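Local coordinates for protein mannan endo-1,4-beta-mannosidase (Mytilus edulis, PDB 2C0H) that hydrolyses internal beta-1,4-mannosidic linkages in mannans, galactomannans and glucomannans, releasing short manno-oligosaccharides, at residues Val3-Ser8 / Leu12-His17; Asn38-Gly43 / Arg94-Ala99; Val129-Leu134 / Ile201-Asn206; Lys229-Ala234 / Ser258-His263. The protein carries 3 engineered substitutions. All coordinates share one frame; numbering follows the deposited sequence.

Contact 1 of 4, residues Val3-Ser8 / Leu12-His17; sequences VRLSVS and LNYNGH. Engineered in segment 3-8: V3 (natural residue Ala).
This N-terminal beta hairpin, strands 5-8 and 11-14, joins S6 and N13 as an antiparallel hydrogen-bonded pair: S6 N donates to N13 O (2.9 Å), and N13 N returns an almost straight bond to S6 O (2.8 Å, 176° at the hydrogen). N15 N adds a third bond, to R4 O. L5 with Y14 and V7 with L12 are the non-hydrogen-bonded pairs, and all four of these side chains lie on one face, where V7 CG2 meets L12 CD2 at 3.8 Å. With Y14 CG anti to the backbone N (chi1 -163°), the ring lies alongside R4, R4 C over one ring face and R4 CD 3.3 Å from Y14 OH. On the face of S6 and N13, one water lies 2.7 Å from S6 OG and donates to N13 OD1 at 2.9 Å. A type I' turn from Y14 to H17 carries the chain into strand 17-25, whose I19 and L21 pack on L12; Y14 OH bonds L353 O at the C-terminus, while L5 and V7 rest on the loop residue M220.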
loop_
_atom_site.group_PDB
_atom_site.type_symbol
_atom_site.label_atom_id
_atom_site.label_comp_id
_atom_site.label_asym_id
_atom_site.label_seq_id
_atom_site.Cartn_x
_atom_site.Cartn_y
_atom_site.Cartn_z
ATOM N N VAL A 3 -16.210 10.833 -11.495
ATOM C CA VAL A 3 -14.962 10.082 -11.317
ATOM C C VAL A 3 -13.987 10.986 -10.582
ATOM O O VAL A 3 -13.780 12.135 -10.979
ATOM C CB VAL A 3 -14.353 9.616 -12.672
ATOM C CG1 VAL A 3 -12.944 9.069 -12.494
ATOM C CG2 VAL A 3 -15.230 8.546 -13.308
ATOM N N ARG A 4 -13.397 10.457 -9.513
ATOM C CA ARG A 4 -12.471 11.212 -8.667
ATOM C C ARG A 4 -11.019 10.786 -8.996
ATOM O O ARG A 4 -10.478 11.270 -9.987
ATOM C CB ARG A 4 -12.881 11.058 -7.194
ATOM C CG ARG A 4 -14.204 11.770 -6.889
ATOM C CD ARG A 4 -14.580 11.792 -5.420
ATOM N NE ARG A 4 -15.394 10.638 -5.047
ATOM C CZ ARG A 4 -14.939 9.478 -4.584
ATOM N NH1 ARG A 4 -13.646 9.258 -4.418
ATOM N NH2 ARG A 4 -15.795 8.509 -4.281
ATOM N N LEU A 5 -10.411 9.871 -8.232
ATOM C CA LEU A 5 -9.062 9.393 -8.516
ATOM C C LEU A 5 -9.090 8.310 -9.616
ATOM O O LEU A 5 -9.905 7.371 -9.555
ATOM C CB LEU A 5 -8.425 8.857 -7.232
ATOM C CG LEU A 5 -6.920 8.600 -7.210
ATOM C CD1 LEU A 5 -6.120 9.846 -7.533
ATOM C CD2 LEU A 5 -6.533 8.093 -5.848
ATOM N N SER A 6 -8.228 8.447 -10.624
ATOM C CA SER A 6 -8.124 7.465 -11.728
ATOM C C SER A 6 -6.692 7.320 -12.264
ATOM O O SER A 6 -5.825 8.117 -11.928
ATOM C CB SER A 6 -9.066 7.835 -12.881
ATOM O OG SER A 6 -8.722 9.078 -13.471
ATOM N N VAL A 7 -6.465 6.301 -13.097
ATOM C CA VAL A 7 -5.163 6.056 -13.737
ATOM C C VAL A 7 -5.261 6.242 -15.254
ATOM O O VAL A 7 -6.204 5.737 -15.877
ATOM C CB VAL A 7 -4.653 4.606 -13.490
ATOM C CG1 VAL A 7 -3.318 4.338 -14.211
ATOM C CG2 VAL A 7 -4.531 4.326 -12.030
ATOM N N SER A 8 -4.275 6.918 -15.839
ATOM C CA SER A 8 -4.113 6.987 -17.299
ATOM C C SER A 8 -2.670 6.615 -17.648
ATOM O O SER A 8 -1.748 7.408 -17.438
ATOM C CB SER A 8 -4.459 8.395 -17.803
ATOM O OG SER A 8 -3.976 8.637 -19.129
ATOM N N LEU A 12 -1.324 9.271 -12.551
ATOM C CA LEU A 12 -2.543 9.368 -11.736
ATOM C C LEU A 12 -3.263 10.696 -12.012
ATOM O O LEU A 12 -2.623 11.741 -12.170
ATOM C CB LEU A 12 -2.226 9.275 -10.234
ATOM C CG LEU A 12 -1.762 7.923 -9.696
ATOM C CD1 LEU A 12 -1.307 8.040 -8.250
ATOM C CD2 LEU A 12 -2.847 6.879 -9.791
ATOM N N ASN A 13 -4.590 10.657 -12.091
ATOM C CA ASN A 13 -5.403 11.846 -12.313
ATOM C C ASN A 13 -6.482 12.003 -11.219
ATOM O O ASN A 13 -6.908 11.004 -10.623
ATOM C CB ASN A 13 -6.095 11.774 -13.695
ATOM C CG ASN A 13 -5.121 11.631 -14.853
ATOM O OD1 ASN A 13 -5.301 10.779 -15.728
ATOM N ND2 ASN A 13 -4.072 12.442 -14.867
ATOM N N TYR A 14 -6.903 13.242 -10.963
ATOM C CA TYR A 14 -8.066 13.556 -10.113
ATOM C C TYR A 14 -9.012 14.529 -10.838
ATOM O O TYR A 14 -8.593 15.584 -11.279
ATOM C CB TYR A 14 -7.670 14.102 -8.720
ATOM C CG TYR A 14 -8.808 14.046 -7.705
ATOM C CD1 TYR A 14 -8.927 12.972 -6.826
ATOM C CD2 TYR A 14 -9.771 15.050 -7.643
ATOM C CE1 TYR A 14 -9.965 12.895 -5.912
ATOM C CE2 TYR A 14 -10.833 14.974 -6.723
ATOM C CZ TYR A 14 -10.909 13.888 -5.863
ATOM O OH TYR A 14 -11.943 13.782 -4.948
ATOM N N ASN A 15 -10.288 14.153 -10.983
ATOM C CA ASN A 15 -11.238 14.914 -11.810
ATOM C C ASN A 15 -10.644 15.242 -13.197
ATOM O O ASN A 15 -10.878 16.324 -13.752
ATOM C CB ASN A 15 -11.713 16.183 -11.088
ATOM C CG ASN A 15 -12.978 16.788 -11.722
ATOM O OD1 ASN A 15 -13.868 16.060 -12.180
ATOM N ND2 ASN A 15 -13.063 18.116 -11.738
ATOM N N GLY A 16 -9.863 14.300 -13.728
ATOM C CA GLY A 16 -9.277 14.405 -15.064
ATOM C C GLY A 16 -8.024 15.250 -15.192
ATOM O O GLY A 16 -7.547 15.495 -16.294
ATOM N N HIS A 17 -7.463 15.681 -14.064
ATOM C CA HIS A 17 -6.228 16.465 -14.082
ATOM C C HIS A 17 -5.087 15.674 -13.465
ATOM O O HIS A 17 -5.315 14.988 -12.490
ATOM C CB HIS A 17 -6.438 17.752 -13.302
ATOM C CG HIS A 17 -7.546 18.597 -13.844
ATOM N ND1 HIS A 17 -7.442 19.265 -15.042
ATOM C CD2 HIS A 17 -8.785 18.861 -13.371
ATOM C CE1 HIS A 17 -8.569 19.910 -15.283
ATOM N NE2 HIS A 17 -9.398 19.687 -14.282
HETATM O O HOH W 1 -9.841 11.435 -12.757
HETATM O O HOH W 2 -7.693 9.138 -15.961
HETATM O O HOH W 3 -3.381 11.339 -18.186
#

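Contact 2 of 4, residues Asn38-Gly43 / Arg94-Ala99; sequences NQYSKG and RAYLHA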
loop_
_atom_site.group_PDB
_atom_site.type_symbol
_atom_site.label_atom_id
_atom_site.label_comp_id
_atom_site.label_asym_id
_atom_site.label_seq_id
_atom_site.Cartn_x
_atom_site.Cartn_y
_atom_site.Cartn_z
ATOM N N ASN A 38 -15.287 0.464 18.724
ATOM C CA ASN A 38 -15.237 1.831 19.243
ATOM C C ASN A 38 -13.801 2.309 19.493
ATOM O O ASN A 38 -13.565 3.119 20.384
ATOM C CB ASN A 38 -16.073 1.938 20.525
ATOM C CG ASN A 38 -17.553 1.696 20.277
ATOM O OD1 ASN A 38 -18.225 2.502 19.628
ATOM N ND2 ASN A 38 -18.067 0.579 20.786
ATOM N N GLN A 39 -12.861 1.821 18.681
ATOM C CA GLN A 39 -11.442 2.121 18.876
ATOM C C GLN A 39 -11.043 3.440 18.223
ATOM O O GLN A 39 -10.061 4.041 18.640
ATOM C CB GLN A 39 -10.539 0.947 18.419
ATOM C CG GLN A 39 -10.651 -0.300 19.334
ATOM C CD GLN A 39 -9.923 -1.565 18.828
ATOM O OE1 GLN A 39 -9.157 -2.188 19.578
ATOM N NE2 GLN A 39 -10.179 -1.965 17.577
ATOM N N TYR A 40 -11.777 3.909 17.214
ATOM C CA TYR A 40 -11.389 5.168 16.560
ATOM C C TYR A 40 -11.472 6.341 17.537
ATOM O O TYR A 40 -10.572 7.183 17.567
ATOM C CB TYR A 40 -12.224 5.465 15.303
ATOM C CG TYR A 40 -11.884 6.803 14.696
ATOM C CD1 TYR A 40 -10.637 7.021 14.126
ATOM C CD2 TYR A 40 -12.784 7.865 14.740
ATOM C CE1 TYR A 40 -10.301 8.259 13.604
ATOM C CE2 TYR A 40 -12.461 9.102 14.198
ATOM C CZ TYR A 40 -11.212 9.286 13.635
ATOM O OH TYR A 40 -10.867 10.508 13.108
ATOM N N SER A 41 -12.530 6.378 18.343
ATOM C CA SER A 41 -12.735 7.470 19.300
ATOM C C SER A 41 -11.532 7.607 20.231
ATOM O O SER A 41 -11.196 8.714 20.652
ATOM C CB SER A 41 -14.028 7.277 20.098
ATOM O OG SER A 41 -13.956 6.148 20.946
ATOM N N LYS A 42 -10.880 6.485 20.531
ATOM C CA LYS A 42 -9.694 6.467 21.392
ATOM C C LYS A 42 -8.463 7.136 20.755
ATOM O O LYS A 42 -7.695 7.806 21.456
ATOM C CB LYS A 42 -9.384 5.029 21.830
ATOM C CG LYS A 42 -10.508 4.375 22.648
ATOM C CD LYS A 42 -10.318 2.872 22.789
ATOM C CE LYS A 42 -11.384 2.241 23.696
ATOM N NZ LYS A 42 -12.774 2.691 23.372
ATOM N N GLY A 43 -8.295 6.995 19.439
ATOM C CA GLY A 43 -7.131 7.552 18.728
ATOM C C GLY A 43 -7.425 8.798 17.908
ATOM O O GLY A 43 -6.515 9.375 17.300
ATOM N N ARG A 94 -15.657 5.528 8.506
ATOM C CA ARG A 94 -16.373 6.660 7.923
ATOM C C ARG A 94 -16.105 7.947 8.696
ATOM O O ARG A 94 -15.970 8.992 8.087
ATOM C CB ARG A 94 -17.878 6.386 7.836
ATOM C CG ARG A 94 -18.553 7.148 6.730
ATOM C CD ARG A 94 -20.050 6.974 6.747
ATOM N NE ARG A 94 -20.498 5.620 6.402
ATOM C CZ ARG A 94 -20.550 5.132 5.163
ATOM N NH1 ARG A 94 -20.134 5.846 4.121
ATOM N NH2 ARG A 94 -21.015 3.905 4.957
ATOM N N ALA A 95 -16.009 7.871 10.026
ATOM C CA ALA A 95 -15.743 9.079 10.829
ATOM C C ALA A 95 -14.371 9.631 10.478
ATOM O O ALA A 95 -14.202 10.845 10.371
ATOM C CB ALA A 95 -15.833 8.795 12.304
ATOM N N TYR A 96 -13.395 8.739 10.334
ATOM C CA TYR A 96 -12.034 9.129 9.941
ATOM C C TYR A 96 -12.033 9.734 8.552
ATOM O O TYR A 96 -11.413 10.762 8.311
ATOM C CB TYR A 96 -11.057 7.943 10.024
ATOM C CG TYR A 96 -9.614 8.263 9.661
ATOM C CD1 TYR A 96 -8.966 9.377 10.199
ATOM C CD2 TYR A 96 -8.878 7.431 8.828
ATOM C CE1 TYR A 96 -7.642 9.657 9.871
ATOM C CE2 TYR A 96 -7.557 7.711 8.505
ATOM C CZ TYR A 96 -6.940 8.826 9.031
ATOM O OH TYR A 96 -5.612 9.088 8.705
ATOM N N LEU A 97 -12.730 9.094 7.625
ATOM C CA LEU A 97 -12.833 9.643 6.271
ATOM C C LEU A 97 -13.476 11.046 6.248
ATOM O O LEU A 97 -13.054 11.888 5.458
ATOM C CB LEU A 97 -13.571 8.658 5.342
ATOM C CG LEU A 97 -12.783 7.389 4.995
ATOM C CD1 LEU A 97 -13.742 6.349 4.401
ATOM C CD2 LEU A 97 -11.614 7.652 4.035
ATOM N N HIS A 98 -14.470 11.300 7.107
ATOM C CA HIS A 98 -15.104 12.628 7.182
ATOM C C HIS A 98 -14.114 13.653 7.716
ATOM O O HIS A 98 -14.072 14.767 7.216
ATOM C CB HIS A 98 -16.353 12.634 8.052
ATOM C CG HIS A 98 -17.527 11.927 7.455
ATOM N ND1 HIS A 98 -17.605 11.576 6.125
ATOM C CD2 HIS A 98 -18.685 11.520 8.021
ATOM C CE1 HIS A 98 -18.761 10.973 5.900
ATOM N NE2 HIS A 98 -19.433 10.923 7.035
ATOM N N ALA A 99 -13.317 13.277 8.709
ATOM C CA ALA A 99 -12.247 14.157 9.207
ATOM C C ALA A 99 -11.210 14.477 8.129
ATOM O O ALA A 99 -10.789 15.629 7.975
ATOM C CB ALA A 99 -11.579 13.527 10.426
#
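Y40, on helix 40-56, reaches across to helix 89-102 and lays its ring against A95 and Y96. Its CG stands anti to the backbone N (chi1 176°), which carries the ring out from its own helix to the neighbouring one. One face of this ring is turned to the backbone N of Y96, while A95 CB comes in obliquely at 3.9 Å from Y40 CE2. The phenol end goes furthest: Y40 OH lies 3.6 Å from Y96 CA, and it also touches A99 CB, one turn further along the helix.

Y96 likewise has CG anti to its backbone N (chi1 -179°), but its side chain runs at about a right angle to that of Y40. The two ring planes are inclined at 49° with centroids 5.8 Å apart, an oblique pairing. Y96 CB packs on Y40 CE1 at 3.7 Å, and Y40 OH sits at the edge of the Y96 ring, 3.7 Å from CD1. No hydrogen bond crosses between the segments; the grip is aromatic and aliphatic. Beyond them, D92 OD2 accepts from Y40 N, tying the Y40 backbone to helix 89-102, and F47 and L51 of the same helix as Y40 also touch Y96. Such packing of successive helices around the outside of the strands, here with Y96 also touching I107 of strand 106-113, is typical of the outer helical layer of a TIM barrel.

Contact 3 of 4, residues Val129-Leu134 / Ile201-Asn206; sequences VDTRKL and IGRFVN
Within segment 201-206, R203 is the first residue to touch, laying one face of its guanidinium against the T131 methyl. T131 CG2 is 3.5 Å from R203 CZ, displaced toward the rim of the group, and 3.8 Å from R203 CD. The arginine chain leaves the helix extended, with CG anti to the backbone N; the bend at chi3 (70°) then presents the guanidinium face to T131 CG2, and the two side chains cross at about a right angle. Its NH2 points on toward the end of helix 121-129, where it donates to M128 O and lies 3.7 Å from V129 O, an approach oblique to the guanidinium plane. The bond to M128 O probably fixes the group's rotation, with the methyl covering one face.

These are neighbouring helices of the outer layer of the TIM barrel, and the contact falls where helix 121-129 gives way to helix 131-149. D130 is the N-cap of the second: D130 OD1 accepts from K133 N and, weakly, from R132 N, and it forms a salt bridge with R132 NH1 (2.7 Å).

F204 comes next, and the end of its buried side chain swings toward L134. Its ring is met obliquely by one branch of L134, whose CD1 lies 3.9 Å from both CE1 and CD1 of F204. L124, L127 and M128 of helix 121-129 touch the same phenylalanine, and the ring of W112 from strand 106-113 meets it at about 50°.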
loop_
_atom_site.group_PDB
_atom_site.type_symbol
_atom_site.label_atom_id
_atom_site.label_comp_id
_atom_site.label_asym_id
_atom_site.label_seq_id
_atom_site.Cartn_x
_atom_site.Cartn_y
_atom_site.Cartn_z
ATOM N N VAL A 129 -3.137 -19.765 2.648
ATOM C CA VAL A 129 -2.914 -21.115 2.135
ATOM C C VAL A 129 -4.186 -21.908 1.832
ATOM O O VAL A 129 -4.087 -22.923 1.141
ATOM C CB VAL A 129 -2.005 -21.950 3.061
ATOM C CG1 VAL A 129 -0.682 -21.226 3.298
ATOM C CG2 VAL A 129 -2.685 -22.298 4.376
ATOM N N ASP A 130 -5.335 -21.464 2.347
ATOM C CA ASP A 130 -6.644 -22.138 2.169
ATOM C C ASP A 130 -7.610 -21.229 1.399
ATOM O O ASP A 130 -8.128 -20.221 1.928
ATOM C CB ASP A 130 -7.233 -22.522 3.528
ATOM C CG ASP A 130 -8.494 -23.382 3.419
ATOM O OD1 ASP A 130 -9.324 -23.145 2.509
ATOM O OD2 ASP A 130 -8.659 -24.295 4.262
ATOM N N THR A 131 -7.869 -21.567 0.137
ATOM C CA THR A 131 -8.714 -20.714 -0.680
ATOM C C THR A 131 -10.164 -20.558 -0.151
ATOM O O THR A 131 -10.810 -19.544 -0.367
ATOM C CB THR A 131 -8.749 -21.188 -2.136
ATOM O OG1 THR A 131 -9.144 -22.561 -2.180
ATOM C CG2 THR A 131 -7.373 -21.035 -2.787
ATOM N N ARG A 132 -10.675 -21.552 0.570
ATOM C CA ARG A 132 -12.021 -21.422 1.146
ATOM C C ARG A 132 -12.081 -20.444 2.317
ATOM O O ARG A 132 -13.088 -19.762 2.525
ATOM C CB ARG A 132 -12.572 -22.793 1.524
ATOM C CG ARG A 132 -12.731 -23.709 0.302
ATOM C CD ARG A 132 -13.124 -25.145 0.629
ATOM N NE ARG A 132 -12.649 -25.602 1.937
ATOM C CZ ARG A 132 -11.365 -25.731 2.304
ATOM N NH1 ARG A 132 -10.358 -25.443 1.476
ATOM N NH2 ARG A 132 -11.082 -26.140 3.536
ATOM N N LYS A 133 -10.992 -20.365 3.069
ATOM C CA LYS A 133 -10.868 -19.356 4.113
ATOM C C LYS A 133 -10.740 -17.957 3.481
ATOM O O LYS A 133 -11.434 -17.023 3.906
ATOM C CB LYS A 133 -9.692 -19.673 5.047
ATOM C CG LYS A 133 -9.893 -20.954 5.873
ATOM C CD LYS A 133 -8.661 -21.267 6.735
ATOM C CE LYS A 133 -8.870 -22.542 7.523
ATOM N NZ LYS A 133 -7.768 -22.806 8.500
ATOM N N LEU A 134 -9.895 -17.829 2.461
ATOM C CA LEU A 134 -9.779 -16.559 1.738
ATOM C C LEU A 134 -11.149 -16.084 1.221
ATOM O O LEU A 134 -11.522 -14.924 1.366
ATOM C CB LEU A 134 -8.804 -16.666 0.575
ATOM C CG LEU A 134 -8.483 -15.401 -0.208
ATOM C CD1 LEU A 134 -8.049 -14.256 0.718
ATOM C CD2 LEU A 134 -7.424 -15.723 -1.239
ATOM N N ILE A 201 1.361 -16.090 -2.921
ATOM C CA ILE A 201 1.244 -14.653 -2.733
ATOM C C ILE A 201 0.467 -14.029 -3.890
ATOM O O ILE A 201 -0.412 -13.196 -3.680
ATOM C CB ILE A 201 2.631 -14.016 -2.591
ATOM C CG1 ILE A 201 3.233 -14.428 -1.247
ATOM C CG2 ILE A 201 2.545 -12.497 -2.748
ATOM C CD1 ILE A 201 4.704 -14.174 -1.107
ATOM N N GLY A 202 0.790 -14.438 -5.115
ATOM C CA GLY A 202 0.080 -13.935 -6.288
ATOM C C GLY A 202 -1.413 -14.209 -6.256
ATOM O O GLY A 202 -2.232 -13.358 -6.597
ATOM N N ARG A 203 -1.785 -15.416 -5.858
ATOM C CA ARG A 203 -3.202 -15.749 -5.707
ATOM C C ARG A 203 -3.915 -14.879 -4.655
ATOM O O ARG A 203 -5.013 -14.395 -4.866
ATOM C CB ARG A 203 -3.347 -17.221 -5.354
ATOM C CG ARG A 203 -4.765 -17.652 -5.129
ATOM C CD ARG A 203 -4.824 -19.110 -4.804
ATOM N NE ARG A 203 -4.265 -19.414 -3.479
ATOM C CZ ARG A 203 -3.880 -20.630 -3.085
ATOM N NH1 ARG A 203 -3.987 -21.683 -3.893
ATOM N NH2 ARG A 203 -3.402 -20.807 -1.862
ATOM N N PHE A 204 -3.277 -14.679 -3.510
ATOM C CA PHE A 204 -3.832 -13.858 -2.435
ATOM C C PHE A 204 -4.174 -12.435 -2.924
ATOM O O PHE A 204 -5.251 -11.889 -2.651
ATOM C CB PHE A 204 -2.785 -13.832 -1.318
ATOM C CG PHE A 204 -3.236 -13.215 -0.001
ATOM C CD1 PHE A 204 -4.136 -13.865 0.851
ATOM C CD2 PHE A 204 -2.669 -12.025 0.439
ATOM C CE1 PHE A 204 -4.501 -13.302 2.067
ATOM C CE2 PHE A 204 -3.028 -11.467 1.657
ATOM C CZ PHE A 204 -3.937 -12.099 2.471
ATOM N N VAL A 205 -3.246 -11.850 -3.676
ATOM C CA VAL A 205 -3.418 -10.509 -4.190
ATOM C C VAL A 205 -4.472 -10.490 -5.298
ATOM O O VAL A 205 -5.367 -9.664 -5.273
ATOM C CB VAL A 205 -2.087 -9.948 -4.699
ATOM C CG1 VAL A 205 -2.296 -8.631 -5.375
ATOM C CG2 VAL A 205 -1.079 -9.813 -3.518
ATOM N N ASN A 206 -4.349 -11.411 -6.253
ATOM C CA ASN A 206 -5.299 -11.501 -7.376
ATOM C C ASN A 206 -6.763 -11.595 -6.900
ATOM O O ASN A 206 -7.653 -10.895 -7.405
ATOM C CB ASN A 206 -4.917 -12.712 -8.233
ATOM C CG ASN A 206 -5.817 -12.936 -9.438
ATOM O OD1 ASN A 206 -6.450 -14.000 -9.547
ATOM N ND2 ASN A 206 -5.832 -11.993 -10.370
#

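Contact 4 of 4, residues Lys229-Ala234 / Ser258-His263; sequences KADTDA and SFYQVH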
loop_
_atom_site.group_PDB
_atom_site.type_symbol
_atom_site.label_atom_id
_atom_site.label_comp_id
_atom_site.label_asym_id
_atom_site.label_seq_id
_atom_site.Cartn_x
_atom_site.Cartn_y
_atom_site.Cartn_z
ATOM N N LYS A 229 13.505 -5.513 -6.569
ATOM C CA LYS A 229 13.826 -6.856 -7.086
ATOM C C LYS A 229 12.620 -7.766 -7.303
ATOM O O LYS A 229 12.727 -8.728 -8.057
ATOM C CB LYS A 229 14.838 -7.569 -6.180
ATOM C CG LYS A 229 16.227 -6.993 -6.299
ATOM C CD LYS A 229 17.212 -7.685 -5.396
ATOM C CE LYS A 229 18.622 -7.169 -5.652
ATOM N NZ LYS A 229 19.617 -7.794 -4.727
ATOM N N ALA A 230 11.500 -7.454 -6.662
ATOM C CA ALA A 230 10.262 -8.217 -6.823
ATOM C C ALA A 230 9.202 -7.473 -7.660
ATOM O O ALA A 230 8.063 -7.939 -7.783
ATOM C CB ALA A 230 9.714 -8.579 -5.456
ATOM N N ASP A 231 9.564 -6.317 -8.227
ATOM C CA ASP A 231 8.577 -5.399 -8.834
ATOM C C ASP A 231 8.977 -4.879 -10.228
ATOM O O ASP A 231 8.402 -3.899 -10.704
ATOM C CB ASP A 231 8.289 -4.207 -7.880
ATOM C CG ASP A 231 6.840 -3.707 -7.956
ATOM O OD1 ASP A 231 6.404 -3.230 -9.028
ATOM O OD2 ASP A 231 6.123 -3.758 -6.930
ATOM N N THR A 232 9.926 -5.544 -10.890
ATOM C CA THR A 232 10.313 -5.198 -12.273
ATOM C C THR A 232 10.830 -6.415 -13.032
ATOM O O THR A 232 11.480 -7.292 -12.450
ATOM C CB THR A 232 11.382 -4.058 -12.331
ATOM O OG1 THR A 232 11.655 -3.722 -13.698
ATOM C CG2 THR A 232 12.686 -4.452 -11.663
ATOM N N ASP A 233 10.547 -6.459 -14.334
ATOM C CA ASP A 233 11.099 -7.476 -15.213
ATOM C C ASP A 233 12.405 -7.012 -15.882
ATOM O O ASP A 233 13.005 -7.762 -16.650
ATOM C CB ASP A 233 10.066 -7.882 -16.272
ATOM C CG ASP A 233 8.879 -8.643 -15.681
ATOM O OD1 ASP A 233 9.081 -9.493 -14.782
ATOM O OD2 ASP A 233 7.737 -8.424 -16.146
ATOM N N ALA A 234 12.835 -5.782 -15.605
ATOM C CA ALA A 234 14.127 -5.280 -16.076
ATOM C C ALA A 234 15.268 -5.687 -15.136
ATOM O O ALA A 234 15.033 -6.229 -14.056
ATOM C CB ALA A 234 14.073 -3.774 -16.222
ATOM N N SER A 258 -3.982 -1.325 -9.770
ATOM C CA SER A 258 -4.134 -0.013 -10.406
ATOM C C SER A 258 -2.785 0.657 -10.562
ATOM O O SER A 258 -2.501 1.255 -11.590
ATOM C CB SER A 258 -5.023 0.880 -9.547
ATOM O OG SER A 258 -6.269 0.257 -9.253
ATOM N N PHE A 259 -1.985 0.597 -9.504
ATOM C CA PHE A 259 -0.639 1.141 -9.514
ATOM C C PHE A 259 0.273 0.309 -8.622
ATOM O O PHE A 259 -0.188 -0.509 -7.823
ATOM C CB PHE A 259 -0.593 2.652 -9.177
ATOM C CG PHE A 259 -1.087 3.028 -7.805
ATOM C CD1 PHE A 259 -0.236 2.979 -6.709
ATOM C CD2 PHE A 259 -2.384 3.518 -7.616
ATOM C CE1 PHE A 259 -0.676 3.344 -5.440
ATOM C CE2 PHE A 259 -2.828 3.902 -6.353
ATOM C CZ PHE A 259 -1.967 3.808 -5.261
ATOM N N TYR A 260 1.568 0.482 -8.818
ATOM C CA TYR A 260 2.599 -0.237 -8.068
ATOM C C TYR A 260 3.068 0.664 -6.934
ATOM O O TYR A 260 2.934 1.888 -6.987
ATOM C CB TYR A 260 3.784 -0.600 -8.971
ATOM C CG TYR A 260 3.473 -1.542 -10.133
ATOM C CD1 TYR A 260 3.003 -2.830 -9.899
ATOM C CD2 TYR A 260 3.657 -1.148 -11.433
ATOM C CE1 TYR A 260 2.734 -3.697 -10.944
ATOM C CE2 TYR A 260 3.390 -2.012 -12.492
ATOM C CZ TYR A 260 2.933 -3.271 -12.234
ATOM O OH TYR A 260 2.669 -4.113 -13.289
ATOM N N GLN A 261 3.572 0.029 -5.894
ATOM C CA GLN A 261 4.096 0.734 -4.734
ATOM C C GLN A 261 5.346 -0.007 -4.296
ATOM O O GLN A 261 5.329 -1.237 -4.137
ATOM C CB GLN A 261 3.063 0.743 -3.614
ATOM C CG GLN A 261 3.522 1.508 -2.383
ATOM C CD GLN A 261 2.716 1.206 -1.144
ATOM O OE1 GLN A 261 3.248 1.218 -0.028
ATOM N NE2 GLN A 261 1.428 0.966 -1.316
ATOM N N VAL A 262 6.447 0.714 -4.124
ATOM C CA VAL A 262 7.708 0.090 -3.752
ATOM C C VAL A 262 8.320 0.844 -2.595
ATOM O O VAL A 262 8.195 2.053 -2.511
ATOM C CB VAL A 262 8.728 0.027 -4.920
ATOM C CG1 VAL A 262 9.206 1.430 -5.325
ATOM C CG2 VAL A 262 9.906 -0.845 -4.571
ATOM N N HIS A 263 8.984 0.106 -1.717
ATOM C CA HIS A 263 9.664 0.696 -0.585
ATOM C C HIS A 263 11.174 0.724 -0.833
ATOM O O HIS A 263 11.719 -0.118 -1.562
ATOM C CB HIS A 263 9.326 -0.112 0.660
ATOM C CG HIS A 263 7.849 -0.253 0.900
ATOM N ND1 HIS A 263 7.327 -1.158 1.799
ATOM C CD2 HIS A 263 6.790 0.388 0.354
ATOM C CE1 HIS A 263 6.009 -1.061 1.796
ATOM N NE2 HIS A 263 5.656 -0.131 0.929
HETATM O O HOH W 4 3.482 -2.943 -6.282
#
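Between strand 221-225 and helix 243-250 of this TIM barrel, the segment 229-234 runs from the end of a 3-10 turn into loop and comes up beside strand 260-263, one of the parallel barrel strands. The backbones stay apart, D231 CA being 7.5 Å from V262 CA, and no direct hydrogen bond joins the segments. Within the loop, A234 N donates to T232 OG1, an ST turn.

D231 bridges the gap with its carboxylate. OD1 approaches the Y260 ring obliquely, 3.5 Å from CD1 and 3.6 Å from CG, with the carboxylate and ring planes perpendicular. Y260 CG is anti to its own carbonyl carbon (chi1 -63°), which sets the ring beside the aspartate. This OD1 is buried without a polar partner in the model, whereas OD2 is reached by a water.

Q261 CB heads away from the loop; its amide lies among R63 and D159 inside the barrel. There its OE1 accepts from H263 NE2 (2.9 Å), and H263 ND1 in turn bonds E163, probably the catalytic proton donor. The water 2.8 Å from D231 OD2 accepts from Q261 N at 3.0 Å.

Contacts 2, 3 and 4 lie in the TIM barrel, and contact 1 on the N-terminal hairpin attached to it. Contact 4 lies nearest the catalytic centre: the Q261 side chain is about 5 Å from that of E294, the probable nucleophile. Contact 3 is on the helical layer outside, yet its F204 side chain comes within about 11 Å of that of E163. In contact 2, the Y96 side chain is about 10 Å from that of W65, a probable substrate-binding residue, while contact 1 lies away from these sites. Contacts 1 and 4 touch directly, V7 CG2 meeting S258 O at 3.7 Å and L12 CD2 meeting F259 CD2 at 4.0 Å. Contacts 2 and 4 have centres 32 Å apart, on opposite sides of the chain's centre.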